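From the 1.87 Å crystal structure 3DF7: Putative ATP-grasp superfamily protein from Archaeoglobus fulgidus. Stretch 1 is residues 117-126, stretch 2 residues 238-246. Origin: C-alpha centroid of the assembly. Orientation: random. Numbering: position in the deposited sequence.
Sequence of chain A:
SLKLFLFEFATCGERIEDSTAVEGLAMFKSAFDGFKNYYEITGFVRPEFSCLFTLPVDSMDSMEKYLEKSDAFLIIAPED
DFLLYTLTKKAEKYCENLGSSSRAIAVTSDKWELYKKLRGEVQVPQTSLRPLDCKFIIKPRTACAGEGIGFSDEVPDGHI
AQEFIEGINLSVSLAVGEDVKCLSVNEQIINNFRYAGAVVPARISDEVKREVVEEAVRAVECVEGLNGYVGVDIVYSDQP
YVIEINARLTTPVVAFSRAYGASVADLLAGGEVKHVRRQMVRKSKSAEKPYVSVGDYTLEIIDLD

Stretch 1 (117-126) KLRGEVQVPQ
Stretch 2, residues 238-246: DQPYVIEIN

Val-242 (phi/psi -84/121), in the strand formed by residues 240-246, lies at the apolar centre of this contact, which buries 447 Å² in total between the two stretches. Its CA-to-CB bond points toward residues 117-126, and with chi1 at 174° (t) its two methyl groups meet different partners: Val-242 CG2 lies 3.8 Å from CG2 of Val-122, while Val-242 CG1 lies 4.0 Å from CD1 of Leu-118. The latter residue (phi/psi -91/-32), buried, in a helix that begins earlier in the chain, has the m,t rotamer (-56°, 176°). The same methyl, Leu-118 CD1, also reaches Ile-245 CD1 at 4.1 Å; Ile-245 is extended (phi/psi -128/116). Its CA-to-CB bond points toward the first stretch, and its rotamer is m,t (-68°, -179°).

Leu-118 O accepts two backbone hydrogen bonds, from Glu-121 N (2.7 Å) and Val-122 N (3.0 Å), and Arg-119, Gly-120 and Glu-121 remain outside the contact. From Val-122 (phi/psi -156/157, chi1 66°, p) the backbone is extended through Gln-123 (-68/123), Val-124 (-134/160) and Pro-125 (-77/157), and residues 123-125 run obliquely past residues 241-243, locally in the same sense. The register is set at Val-124 and Val-242, whose CA atoms are 5.0 Å apart. Here Val-242 N donates to Gln-123 O, 2.9 Å away, with an N-H...O angle of 174°. This nearly linear bond is the one hydrogen bond between the stretches, and it ties the loop to the strand directly beside the apolar cluster.

Beyond it, Val-124 points away overall, yet it remains in contact: with chi1 at -61° (m), its CG1 is 3.6 Å from Val-242 O and 4.3 Å from Val-242 CB. Pro-125, with a C-gamma endo ring, packs its CD 3.3 Å from Val-242 O, and its CG meets Ile-243 CD1 at 4.0 Å. Ile-243 (phi/psi -101/-39) departs from extended values within the strand. Its CA-to-CB bond points away, but its m,m rotamer (-46°, -61°) brings the end of the side chain back to the proline.

Toward the polar edge, Tyr-241 (phi/psi -118/123; chi1 -85°, m; chi2 -102°) starts sideways and brings its ring nearer to the loop. Gln-123 CG lies over one face in a CH-pi contact, 3.8 Å from the ring centroid and 14° off the normal. Val-124 C and Pro-125 N approach the ring edge, each 3.8 Å from Tyr-241 CD1. Gln-123 has chi angles of -175° (t), 66° (p) and 60°, a fold that lets its NE2 donate to Val-124 O within its own stretch (3.1 Å, 139°) while NE2 lies 3.5 Å from Tyr-241 CE1. Gln-123 CB is 3.5 Å from the O atom of Pro-240 (phi/psi -75/132). At the polar edge the CA-to-CB bond of Gln-239 (68°, p; 174°, t; -61°) points toward the loop, with Gln-239 OE1 3.6 Å from Gln-123 OE1.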

# COMPACT_ATOMS: atom_id res chain seq x y z
N LYS A 117 17.42 9.17 -1.24
CA LYS A 117 16.68 10.07 -0.37
C LYS A 117 16.79 9.65 1.10
O LYS A 117 16.95 10.49 1.98
CB LYS A 117 15.21 10.10 -0.77
CG LYS A 117 14.40 11.21 -0.12
CD LYS A 117 14.70 12.56 -0.77
CE LYS A 117 13.96 13.69 -0.09
NZ LYS A 117 14.46 13.93 1.29
N LEU A 118 16.73 8.34 1.35
CA LEU A 118 16.78 7.82 2.72
C LEU A 118 18.12 7.45 3.35
O LEU A 118 18.29 7.59 4.56
CB LEU A 118 15.88 6.58 2.81
CG LEU A 118 14.41 6.72 2.40
CD1 LEU A 118 13.74 5.35 2.47
CD2 LEU A 118 13.71 7.71 3.31
N ARG A 119 19.07 6.99 2.54
CA ARG A 119 20.36 6.52 3.05
C ARG A 119 21.06 7.26 4.18
O ARG A 119 21.64 6.63 5.06
CB ARG A 119 21.36 6.31 1.90
CG ARG A 119 21.70 7.54 1.11
CD ARG A 119 22.76 7.22 0.07
NE ARG A 119 22.93 8.31 -0.88
CZ ARG A 119 23.74 8.26 -1.94
NH1 ARG A 119 24.45 7.16 -2.18
NH2 ARG A 119 23.82 9.29 -2.76
N GLY A 120 21.01 8.59 4.19
CA GLY A 120 21.67 9.31 5.26
C GLY A 120 20.75 9.69 6.41
O GLY A 120 21.17 10.36 7.35
N GLU A 121 19.51 9.24 6.35
CA GLU A 121 18.52 9.58 7.37
C GLU A 121 17.93 8.41 8.14
O GLU A 121 17.40 8.59 9.24
CB GLU A 121 17.39 10.37 6.71
CG GLU A 121 17.86 11.64 6.03
CD GLU A 121 17.91 12.81 6.98
OE1 GLU A 121 18.26 12.61 8.17
OE2 GLU A 121 17.60 13.93 6.54
N VAL A 122 18.01 7.21 7.57
CA VAL A 122 17.47 6.03 8.22
C VAL A 122 18.18 4.79 7.68
O VAL A 122 18.75 4.82 6.58
CB VAL A 122 15.94 5.90 7.97
CG1 VAL A 122 15.67 5.66 6.50
CG2 VAL A 122 15.35 4.79 8.83
N GLN A 123 18.18 3.71 8.44
CA GLN A 123 18.85 2.50 8.01
C GLN A 123 18.19 1.84 6.81
O GLN A 123 17.00 1.51 6.85
CB GLN A 123 18.93 1.49 9.15
CG GLN A 123 19.73 0.25 8.80
CD GLN A 123 21.20 0.56 8.59
OE1 GLN A 123 21.87 1.05 9.49
NE2 GLN A 123 21.70 0.27 7.39
N VAL A 124 18.96 1.66 5.74
CA VAL A 124 18.47 1.00 4.53
C VAL A 124 19.53 -0.02 4.10
O VAL A 124 20.69 0.08 4.50
CB VAL A 124 18.24 1.99 3.36
CG1 VAL A 124 17.18 3.02 3.75
CG2 VAL A 124 19.55 2.67 2.97
N PRO A 125 19.14 -1.01 3.30
CA PRO A 125 20.14 -1.99 2.87
C PRO A 125 21.04 -1.43 1.77
O PRO A 125 20.66 -0.47 1.09
CB PRO A 125 19.27 -3.16 2.37
CG PRO A 125 18.06 -2.47 1.84
CD PRO A 125 17.79 -1.38 2.86
N GLN A 126 22.23 -2.00 1.62
CA GLN A 126 23.13 -1.53 0.57
C GLN A 126 22.35 -1.63 -0.73
O GLN A 126 21.68 -2.64 -0.98
CB GLN A 126 24.37 -2.41 0.49
CG GLN A 126 25.34 -2.25 1.65
CD GLN A 126 26.63 -3.01 1.43
OE1 GLN A 126 27.26 -2.87 0.38
NE2 GLN A 126 27.02 -3.82 2.40
N ASP A 238 18.77 -7.36 13.04
CA ASP A 238 19.26 -7.05 14.38
C ASP A 238 18.75 -5.63 14.67
O ASP A 238 18.87 -5.14 15.79
CB ASP A 238 20.79 -7.10 14.44
CG ASP A 238 21.44 -6.04 13.58
OD1 ASP A 238 21.16 -6.00 12.36
OD2 ASP A 238 22.24 -5.25 14.12
N GLN A 239 18.19 -5.00 13.64
CA GLN A 239 17.65 -3.65 13.74
C GLN A 239 16.71 -3.45 12.55
O GLN A 239 16.69 -4.26 11.62
CB GLN A 239 18.77 -2.61 13.67
CG GLN A 239 19.47 -2.52 12.31
CD GLN A 239 20.48 -1.37 12.22
OE1 GLN A 239 20.12 -0.19 12.35
NE2 GLN A 239 21.74 -1.71 11.97
N PRO A 240 15.90 -2.37 12.58
CA PRO A 240 14.99 -2.15 11.45
C PRO A 240 15.71 -1.63 10.21
O PRO A 240 16.52 -0.70 10.30
CB PRO A 240 14.02 -1.10 11.99
CG PRO A 240 14.05 -1.33 13.48
CD PRO A 240 15.52 -1.55 13.74
N TYR A 241 15.42 -2.25 9.08
CA TYR A 241 15.96 -1.85 7.78
C TYR A 241 14.75 -1.45 6.94
O TYR A 241 13.82 -2.25 6.76
CB TYR A 241 16.67 -3.02 7.09
CG TYR A 241 18.11 -3.22 7.49
CD1 TYR A 241 19.15 -2.80 6.66
CD2 TYR A 241 18.44 -3.85 8.69
CE1 TYR A 241 20.48 -3.00 7.01
CE2 TYR A 241 19.77 -4.06 9.05
CZ TYR A 241 20.78 -3.63 8.21
OH TYR A 241 22.09 -3.83 8.55
N VAL A 242 14.74 -0.22 6.44
CA VAL A 242 13.65 0.27 5.61
C VAL A 242 13.89 -0.17 4.17
O VAL A 242 14.91 0.17 3.56
CB VAL A 242 13.53 1.81 5.67
CG1 VAL A 242 12.50 2.30 4.68
CG2 VAL A 242 13.15 2.23 7.08
N ILE A 243 12.94 -0.93 3.64
CA ILE A 243 13.03 -1.47 2.29
C ILE A 243 12.23 -0.71 1.23
O ILE A 243 12.68 -0.54 0.10
CB ILE A 243 12.53 -2.93 2.27
CG1 ILE A 243 13.13 -3.72 3.43
CG2 ILE A 243 12.88 -3.59 0.93
CD1 ILE A 243 14.65 -3.80 3.41
N GLU A 244 11.04 -0.26 1.61
CA GLU A 244 10.19 0.42 0.65
C GLU A 244 9.15 1.30 1.32
O GLU A 244 8.80 1.10 2.48
CB GLU A 244 9.49 -0.66 -0.21
CG GLU A 244 8.47 -0.16 -1.21
CD GLU A 244 7.94 -1.28 -2.08
OE1 GLU A 244 8.76 -1.98 -2.72
OE2 GLU A 244 6.70 -1.47 -2.14
N ILE A 245 8.68 2.30 0.58
CA ILE A 245 7.65 3.19 1.09
C ILE A 245 6.53 3.24 0.06
O ILE A 245 6.74 3.67 -1.07
CB ILE A 245 8.17 4.63 1.31
CG1 ILE A 245 9.18 4.66 2.46
CG2 ILE A 245 7.00 5.56 1.62
CD1 ILE A 245 9.73 6.04 2.76
N ASN A 246 5.35 2.77 0.46
CA ASN A 246 4.19 2.78 -0.43
C ASN A 246 3.33 3.97 -0.04
O ASN A 246 2.68 3.96 1.00
CB ASN A 246 3.40 1.49 -0.28
CG ASN A 246 4.20 0.27 -0.71
OD1 ASN A 246 4.53 0.11 -1.88
ND2 ASN A 246 4.51 -0.59 0.25